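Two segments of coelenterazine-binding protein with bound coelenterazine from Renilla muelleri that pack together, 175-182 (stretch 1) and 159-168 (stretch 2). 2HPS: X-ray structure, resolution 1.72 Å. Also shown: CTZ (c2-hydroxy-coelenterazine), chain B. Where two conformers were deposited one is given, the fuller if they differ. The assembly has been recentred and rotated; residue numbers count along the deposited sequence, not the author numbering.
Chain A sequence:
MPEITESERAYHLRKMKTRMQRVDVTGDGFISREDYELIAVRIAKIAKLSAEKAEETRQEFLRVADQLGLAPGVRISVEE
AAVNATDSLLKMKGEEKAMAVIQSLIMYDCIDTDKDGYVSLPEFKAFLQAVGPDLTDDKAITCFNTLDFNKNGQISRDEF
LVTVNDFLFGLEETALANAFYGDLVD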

ATOM      1  N   ALA A 175     -12.620 -10.008  -1.915  1.00 15.07           N
ATOM      2  CA  ALA A 175     -11.688 -10.342  -2.998  1.00 14.93           C
ATOM      3  C   ALA A 175     -10.659  -9.228  -3.217  1.00 14.35           C
ATOM      4  O   ALA A 175      -9.484  -9.501  -3.456  1.00 14.14           O
ATOM      5  CB  ALA A 175     -12.459 -10.606  -4.282  1.00 15.84           C
ATOM      6  N   LEU A 176     -11.099  -7.976  -3.127  1.00 14.29           N
ATOM      7  CA  LEU A 176     -10.208  -6.846  -3.402  1.00 13.91           C
ATOM      8  C   LEU A 176      -9.138  -6.755  -2.325  1.00 13.54           C
ATOM      9  O   LEU A 176      -7.939  -6.620  -2.629  1.00 13.62           O
ATOM     10  CB  LEU A 176     -10.994  -5.528  -3.492  1.00 14.16           C
ATOM     11  CG  LEU A 176     -11.935  -5.401  -4.706  1.00 14.45           C
ATOM     12  CD1 LEU A 176     -12.736  -4.109  -4.616  1.00 16.70           C
ATOM     13  CD2 LEU A 176     -11.133  -5.466  -6.011  1.00 15.64           C
ATOM     14  N   ALA A 177      -9.558  -6.869  -1.067  1.00 13.69           N
ATOM     15  CA  ALA A 177      -8.574  -6.782   0.031  1.00 13.62           C
ATOM     16  C   ALA A 177      -7.628  -7.975   0.010  1.00 13.68           C
ATOM     17  O   ALA A 177      -6.444  -7.862   0.348  1.00 14.04           O
ATOM     18  CB  ALA A 177      -9.277  -6.652   1.358  1.00 13.32           C
ATOM     19  N   ASN A 178      -8.141  -9.137  -0.385  1.00 13.76           N
ATOM     20  CA  ASN A 178      -7.305 -10.332  -0.520  1.00 14.02           C
ATOM     21  C   ASN A 178      -6.292 -10.274  -1.667  1.00 14.52           C
ATOM     22  O   ASN A 178      -5.388 -11.112  -1.727  1.00 14.50           O
ATOM     23  CB  ASN A 178      -8.182 -11.582  -0.694  1.00 14.12           C
ATOM     24  CG  ASN A 178      -8.821 -12.065   0.622  1.00 15.49           C
ATOM     25  OD1 ASN A 178      -8.510 -11.579   1.732  1.00 16.03           O
ATOM     26  ND2 ASN A 178      -9.722 -13.063   0.495  1.00 17.21           N
ATOM     27  N   ALA A 179      -6.447  -9.294  -2.565  1.00 14.30           N
ATOM     28  CA  ALA A 179      -5.606  -9.224  -3.767  1.00 14.75           C
ATOM     29  C   ALA A 179      -4.644  -8.034  -3.805  1.00 15.00           C
ATOM     30  O   ALA A 179      -3.594  -8.112  -4.459  1.00 15.41           O
ATOM     31  CB  ALA A 179      -6.469  -9.211  -5.012  1.00 15.65           C
ATOM     32  N   PHE A 180      -5.013  -6.948  -3.124  1.00 14.61           N
ATOM     33  CA  PHE A 180      -4.304  -5.654  -3.233  1.00 14.21           C
ATOM     34  C   PHE A 180      -2.798  -5.757  -2.983  1.00 14.48           C
ATOM     35  O   PHE A 180      -2.000  -5.152  -3.730  1.00 14.75           O
ATOM     36  CB  PHE A 180      -4.943  -4.630  -2.286  1.00 14.24           C
ATOM     37  CG  PHE A 180      -4.485  -3.185  -2.488  1.00 14.50           C
ATOM     38  CD1 PHE A 180      -4.204  -2.681  -3.755  1.00 16.52           C
ATOM     39  CD2 PHE A 180      -4.414  -2.311  -1.390  1.00 14.56           C
ATOM     40  CE1 PHE A 180      -3.799  -1.346  -3.914  1.00 15.24           C
ATOM     41  CE2 PHE A 180      -4.023  -0.981  -1.549  1.00 16.34           C
ATOM     42  CZ  PHE A 180      -3.715  -0.494  -2.814  1.00 14.82           C
ATOM     43  N   TYR A 181      -2.438  -6.493  -1.923  1.00 13.43           N
ATOM     44  CA  TYR A 181      -1.050  -6.761  -1.566  1.00 13.86           C
ATOM     45  C   TYR A 181      -0.660  -8.226  -1.803  1.00 13.74           C
ATOM     46  O   TYR A 181       0.254  -8.769  -1.143  1.00 14.55           O
ATOM     47  CB  TYR A 181      -0.811  -6.343  -0.109  1.00 14.04           C
ATOM     48  CG  TYR A 181      -0.486  -4.875   0.022  1.00 14.58           C
ATOM     49  CD1 TYR A 181       0.838  -4.434   0.017  1.00 16.31           C
ATOM     50  CD2 TYR A 181      -1.507  -3.920   0.130  1.00 16.35           C
ATOM     51  CE1 TYR A 181       1.141  -3.089   0.132  1.00 17.84           C
ATOM     52  CE2 TYR A 181      -1.206  -2.555   0.248  1.00 16.64           C
ATOM     53  CZ  TYR A 181       0.125  -2.161   0.248  1.00 16.89           C
ATOM     54  OH  TYR A 181       0.439  -0.823   0.359  1.00 20.55           O
ATOM     55  N   GLY A 182      -1.339  -8.855  -2.760  1.00 13.74           N
ATOM     56  CA  GLY A 182      -1.122 -10.284  -3.076  1.00 14.03           C
ATOM     57  C   GLY A 182      -1.656 -11.238  -2.017  1.00 14.33           C
ATOM     58  O   GLY A 182      -2.389 -10.835  -1.108  1.00 14.65           O
TER
HETATM   59  N1  CTZ B 187       2.589  -1.553  -2.510  1.00 13.65           N
HETATM   60  C2  CTZ B 187       3.914  -1.638  -2.216  1.00 13.29           C
HETATM   61  C3  CTZ B 187       4.232  -3.029  -2.545  1.00 12.47           C
HETATM   62  N4  CTZ B 187       3.162  -3.671  -3.004  1.00 13.91           N
HETATM   63  C5  CTZ B 187       2.990  -4.945  -3.415  1.00 11.67           C
HETATM   64  C6  CTZ B 187       1.717  -5.350  -3.824  1.00 12.38           C
HETATM   65  N7  CTZ B 187       0.676  -4.490  -3.822  1.00 12.96           N
HETATM   66  C8  CTZ B 187       0.818  -3.206  -3.427  1.00 13.70           C
HETATM   67  C9  CTZ B 187       2.159  -2.773  -2.969  1.00 12.94           C
HETATM   68  C10 CTZ B 187       4.792  -0.537  -1.669  1.00 13.68           C
HETATM   69  C11 CTZ B 187       4.241  -0.181  -0.311  1.00 13.90           C
HETATM   70  C12 CTZ B 187       3.652   1.067  -0.115  1.00 13.04           C
HETATM   71  C13 CTZ B 187       3.121   1.422   1.120  1.00 16.02           C
HETATM   72  C14 CTZ B 187       3.195   0.500   2.168  1.00 16.20           C
HETATM   73  C15 CTZ B 187       3.777  -0.763   1.978  1.00 15.55           C
HETATM   74  C16 CTZ B 187       4.303  -1.107   0.731  1.00 14.78           C
HETATM   75  O17 CTZ B 187       2.675   0.841   3.374  1.00 16.86           O
HETATM   76  O18 CTZ B 187       5.387  -3.595  -2.414  1.00 13.35           O
HETATM   77  C19 CTZ B 187       1.522  -6.736  -4.307  1.00 12.99           C
HETATM   78  C20 CTZ B 187       2.217  -7.812  -3.749  1.00 11.75           C
HETATM   79  C21 CTZ B 187       2.018  -9.101  -4.237  1.00 13.48           C
HETATM   80  C22 CTZ B 187       1.131  -9.321  -5.302  1.00 12.43           C
HETATM   81  C23 CTZ B 187       0.446  -8.259  -5.875  1.00 13.74           C
HETATM   82  C24 CTZ B 187       0.643  -6.964  -5.381  1.00 14.40           C
HETATM   83  O25 CTZ B 187       0.964 -10.591  -5.760  1.00 12.87           O
HETATM   84  C26 CTZ B 187      -0.330  -2.214  -3.387  1.00 13.73           C
HETATM   85  C27 CTZ B 187      -0.486  -1.590  -4.749  1.00 15.55           C
HETATM   86  C28 CTZ B 187      -0.235  -0.235  -4.960  1.00 17.71           C
HETATM   87  C29 CTZ B 187      -0.398   0.300  -6.238  1.00 17.01           C
HETATM   88  C30 CTZ B 187      -0.794  -0.531  -7.298  1.00 15.99           C
HETATM   89  C31 CTZ B 187      -1.058  -1.883  -7.083  1.00 16.54           C
HETATM   90  C32 CTZ B 187      -0.909  -2.412  -5.799  1.00 16.58           C
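Stretch 2 (159-168) EFLVTVNDFL

Phe180 is the centre of the contact: its side chain, chi1 t, enters a hole on stretch 2 formed by Phe160, Thr163, Val164 and Phe167, the spacing expected of one helical surface. Thr163 closes one face of the ring, its CG2 lying 3.6 Å from Phe180 CG and 4.0 Å from the ring centroid, 28° off the normal, a CH-pi contact. The opposite face is covered by CTZ C26, so the ring is held between stretch 2 and the ligand. Around it, Phe180 CE1 meets Phe160 CE1 at 3.8 Å, Phe180 CZ meets Val164 CG2 at 3.8 Å, and Phe180 CD2 meets Phe167 CB at 3.7 Å. Both aromatic neighbours form offset edge-to-face pairs in which Phe180 supplies the edge: its ring centroid is 5.7 Å from that of Phe160, with planes at 78°, and 5.7 Å from that of Phe167, with planes at 73°. Phe160 CA-to-CB points away from stretch 1, but with chi1 t the ring end comes back to it.

Phe167, chi1 t, extends the apolar layer to Tyr181. Their rings form an offset stack, centroids 4.8 Å apart and planes at 30°, with Tyr181 CD2 3.4 Å from Phe167 CZ; CTZ C8 lies over a face of the Tyr181 ring. Phe167 also approaches the backbone, its CD1 lying 3.4 Å from Ala177 O, near the ring plane, and 4.3 Å from Ala177 CB.

Stretch 2 is helical throughout, with regular i to i+4 bonds such as Phe167 N to Thr163 O at 2.8 Å; Thr163 N to Glu159 O, at 3.4 Å, is weak. Stretch 1 is a weakly bonded helix over about 175-180, including Phe180 N to Leu176 O at 3.0 Å, and then leaves helical geometry. The two helices cross almost at right angles, at -86°, with axes 8.4 Å apart at closest approach. The small Ala177 lies where the backbones come close, its CA 4.5 Å from Phe167 CA; Leu176 CA is 5.7 Å from Thr163 CA.

Farther out, Leu176 (m, t) places CD1 4.1 Å from CG1 of the exposed Val162 and 3.5 Å from Thr163 OG1. The polar edge is Asp166: its OD2 lies 3.7 Å from Leu176 CB and its OD1 3.8 Å from Ala177 CB. These are packing contacts, and no hydrogen bond joins the stretches, which bury 539 Å² between them, both sides summed.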

ATOM      1  N   GLU A 159     -12.312   3.673  -8.528  1.00 13.75           N
ATOM      2  CA  GLU A 159     -12.268   2.213  -8.356  1.00 14.14           C
ATOM      3  C   GLU A 159     -11.060   1.819  -7.488  1.00 13.55           C
ATOM      4  O   GLU A 159     -11.164   0.969  -6.589  1.00 13.62           O
ATOM      5  CB  GLU A 159     -12.196   1.512  -9.715  1.00 14.91           C
ATOM      6  CG  GLU A 159     -13.516   1.534 -10.488  1.00 15.47           C
ATOM      7  CD  GLU A 159     -13.349   1.308 -11.992  1.00 18.72           C
ATOM      8  OE1 GLU A 159     -12.214   1.089 -12.466  1.00 19.01           O
ATOM      9  OE2 GLU A 159     -14.381   1.350 -12.706  1.00 21.82           O
ATOM     10  N   PHE A 160      -9.927   2.450  -7.749  1.00 13.97           N
ATOM     11  CA  PHE A 160      -8.714   2.204  -6.963  1.00 13.87           C
ATOM     12  C   PHE A 160      -8.973   2.545  -5.494  1.00 14.06           C
ATOM     13  O   PHE A 160      -8.636   1.766  -4.590  1.00 13.03           O
ATOM     14  CB  PHE A 160      -7.554   3.013  -7.528  1.00 13.54           C
ATOM     15  CG  PHE A 160      -6.216   2.708  -6.892  1.00 14.03           C
ATOM     16  CD1 PHE A 160      -5.519   1.556  -7.237  1.00 16.25           C
ATOM     17  CD2 PHE A 160      -5.646   3.605  -5.967  1.00 16.05           C
ATOM     18  CE1 PHE A 160      -4.253   1.279  -6.661  1.00 17.70           C
ATOM     19  CE2 PHE A 160      -4.385   3.331  -5.387  1.00 16.90           C
ATOM     20  CZ  PHE A 160      -3.700   2.169  -5.746  1.00 15.61           C
ATOM     21  N   LEU A 161      -9.615   3.687  -5.254  1.00 14.47           N
ATOM     22  CA  LEU A 161      -9.943   4.110  -3.884  1.00 15.31           C
ATOM     23  C   LEU A 161     -10.879   3.131  -3.138  1.00 14.73           C
ATOM     24  O   LEU A 161     -10.784   2.971  -1.918  1.00 13.94           O
ATOM     25  CB  LEU A 161     -10.501   5.545  -3.892  1.00 15.86           C
ATOM     26  CG  LEU A 161     -10.469   6.400  -2.624  1.00 18.44           C
ATOM     27  CD1 LEU A 161      -9.073   6.450  -1.971  1.00 18.90           C
ATOM     28  CD2 LEU A 161     -10.968   7.804  -2.976  1.00 18.21           C
ATOM     29  N   VAL A 162     -11.785   2.470  -3.864  1.00 13.48           N
ATOM     30  CA  VAL A 162     -12.630   1.444  -3.253  1.00 14.02           C
ATOM     31  C   VAL A 162     -11.753   0.330  -2.637  1.00 13.24           C
ATOM     32  O   VAL A 162     -11.938  -0.068  -1.467  1.00 12.25           O
ATOM     33  CB  VAL A 162     -13.637   0.880  -4.280  1.00 14.49           C
ATOM     34  CG1 VAL A 162     -14.271  -0.445  -3.760  1.00 16.00           C
ATOM     35  CG2 VAL A 162     -14.703   1.968  -4.594  1.00 16.74           C
ATOM     36  N   THR A 163     -10.791  -0.133  -3.427  1.00 12.64           N
ATOM     37  CA  THR A 163      -9.858  -1.183  -2.990  1.00 11.89           C
ATOM     38  C   THR A 163      -9.008  -0.706  -1.806  1.00 12.35           C
ATOM     39  O   THR A 163      -8.871  -1.422  -0.806  1.00 11.00           O
ATOM     40  CB  THR A 163      -8.969  -1.653  -4.157  1.00 13.01           C
ATOM     41  OG1 THR A 163      -9.800  -2.358  -5.090  1.00 13.25           O
ATOM     42  CG2 THR A 163      -7.872  -2.624  -3.661  1.00 12.15           C
ATOM     43  N   VAL A 164      -8.470   0.507  -1.913  1.00 11.31           N
ATOM     44  CA  VAL A 164      -7.646   1.054  -0.820  1.00 12.00           C
ATOM     45  C   VAL A 164      -8.438   1.113   0.481  1.00 11.96           C
ATOM     46  O   VAL A 164      -7.975   0.664   1.533  1.00 12.52           O
ATOM     47  CB  VAL A 164      -7.120   2.461  -1.183  1.00 11.93           C
ATOM     48  CG1 VAL A 164      -6.470   3.110   0.012  1.00 13.59           C
ATOM     49  CG2 VAL A 164      -6.138   2.357  -2.354  1.00 12.34           C
ATOM     50  N   ASN A 165      -9.640   1.674   0.438  1.00 12.75           N
ATOM     51  CA  ASN A 165     -10.462   1.728   1.648  1.00 12.66           C
ATOM     52  C   ASN A 165     -10.790   0.356   2.210  1.00 13.23           C
ATOM     53  O   ASN A 165     -10.769   0.150   3.422  1.00 13.56           O
ATOM     54  CB  ASN A 165     -11.730   2.537   1.379  1.00 13.53           C
ATOM     55  CG  ASN A 165     -11.484   4.018   1.526  1.00 14.91           C
ATOM     56  OD1 ASN A 165     -11.326   4.503   2.648  1.00 16.72           O
ATOM     57  ND2 ASN A 165     -11.436   4.744   0.411  1.00 17.20           N
ATOM     58  N   ASP A 166     -11.102  -0.586   1.327  1.00 12.90           N
ATOM     59  CA  ASP A 166     -11.457  -1.912   1.802  1.00 14.08           C
ATOM     60  C   ASP A 166     -10.244  -2.594   2.458  1.00 13.43           C
ATOM     61  O   ASP A 166     -10.362  -3.198   3.532  1.00 13.34           O
ATOM     62  CB  ASP A 166     -11.871  -2.664   0.528  0.65 14.73           C
ATOM     63  CG  ASP A 166     -12.318  -4.072   0.777  0.65 16.99           C
ATOM     64  OD1 ASP A 166     -12.358  -4.512   1.950  0.65 17.88           O
ATOM     65  OD2 ASP A 166     -12.642  -4.725  -0.242  0.65 18.73           O
ATOM     66  N   PHE A 167      -9.082  -2.454   1.836  1.00 12.86           N
ATOM     67  CA  PHE A 167      -7.867  -3.025   2.422  1.00 12.04           C
ATOM     68  C   PHE A 167      -7.532  -2.371   3.764  1.00 12.22           C
ATOM     69  O   PHE A 167      -7.278  -3.061   4.743  1.00 11.92           O
ATOM     70  CB  PHE A 167      -6.698  -2.900   1.467  1.00 12.14           C
ATOM     71  CG  PHE A 167      -5.453  -3.594   1.969  1.00 11.92           C
ATOM     72  CD1 PHE A 167      -5.303  -4.968   1.796  1.00 12.38           C
ATOM     73  CD2 PHE A 167      -4.459  -2.888   2.636  1.00 13.31           C
ATOM     74  CE1 PHE A 167      -4.168  -5.637   2.273  1.00 13.43           C
ATOM     75  CE2 PHE A 167      -3.307  -3.551   3.120  1.00 12.48           C
ATOM     76  CZ  PHE A 167      -3.158  -4.920   2.928  1.00 13.02           C
ATOM     77  N   LEU A 168      -7.538  -1.038   3.807  1.00 11.81           N
ATOM     78  CA  LEU A 168      -7.085  -0.330   5.010  1.00 12.36           C
ATOM     79  C   LEU A 168      -8.049  -0.391   6.195  1.00 12.19           C
ATOM     80  O   LEU A 168      -7.599  -0.438   7.347  1.00 13.58           O
ATOM     81  CB  LEU A 168      -6.739   1.131   4.674  1.00 12.27           C
ATOM     82  CG  LEU A 168      -5.469   1.368   3.849  1.00 13.92           C
ATOM     83  CD1 LEU A 168      -5.353   2.875   3.607  1.00 17.09           C
ATOM     84  CD2 LEU A 168      -4.205   0.814   4.526  1.00 14.73           C
TER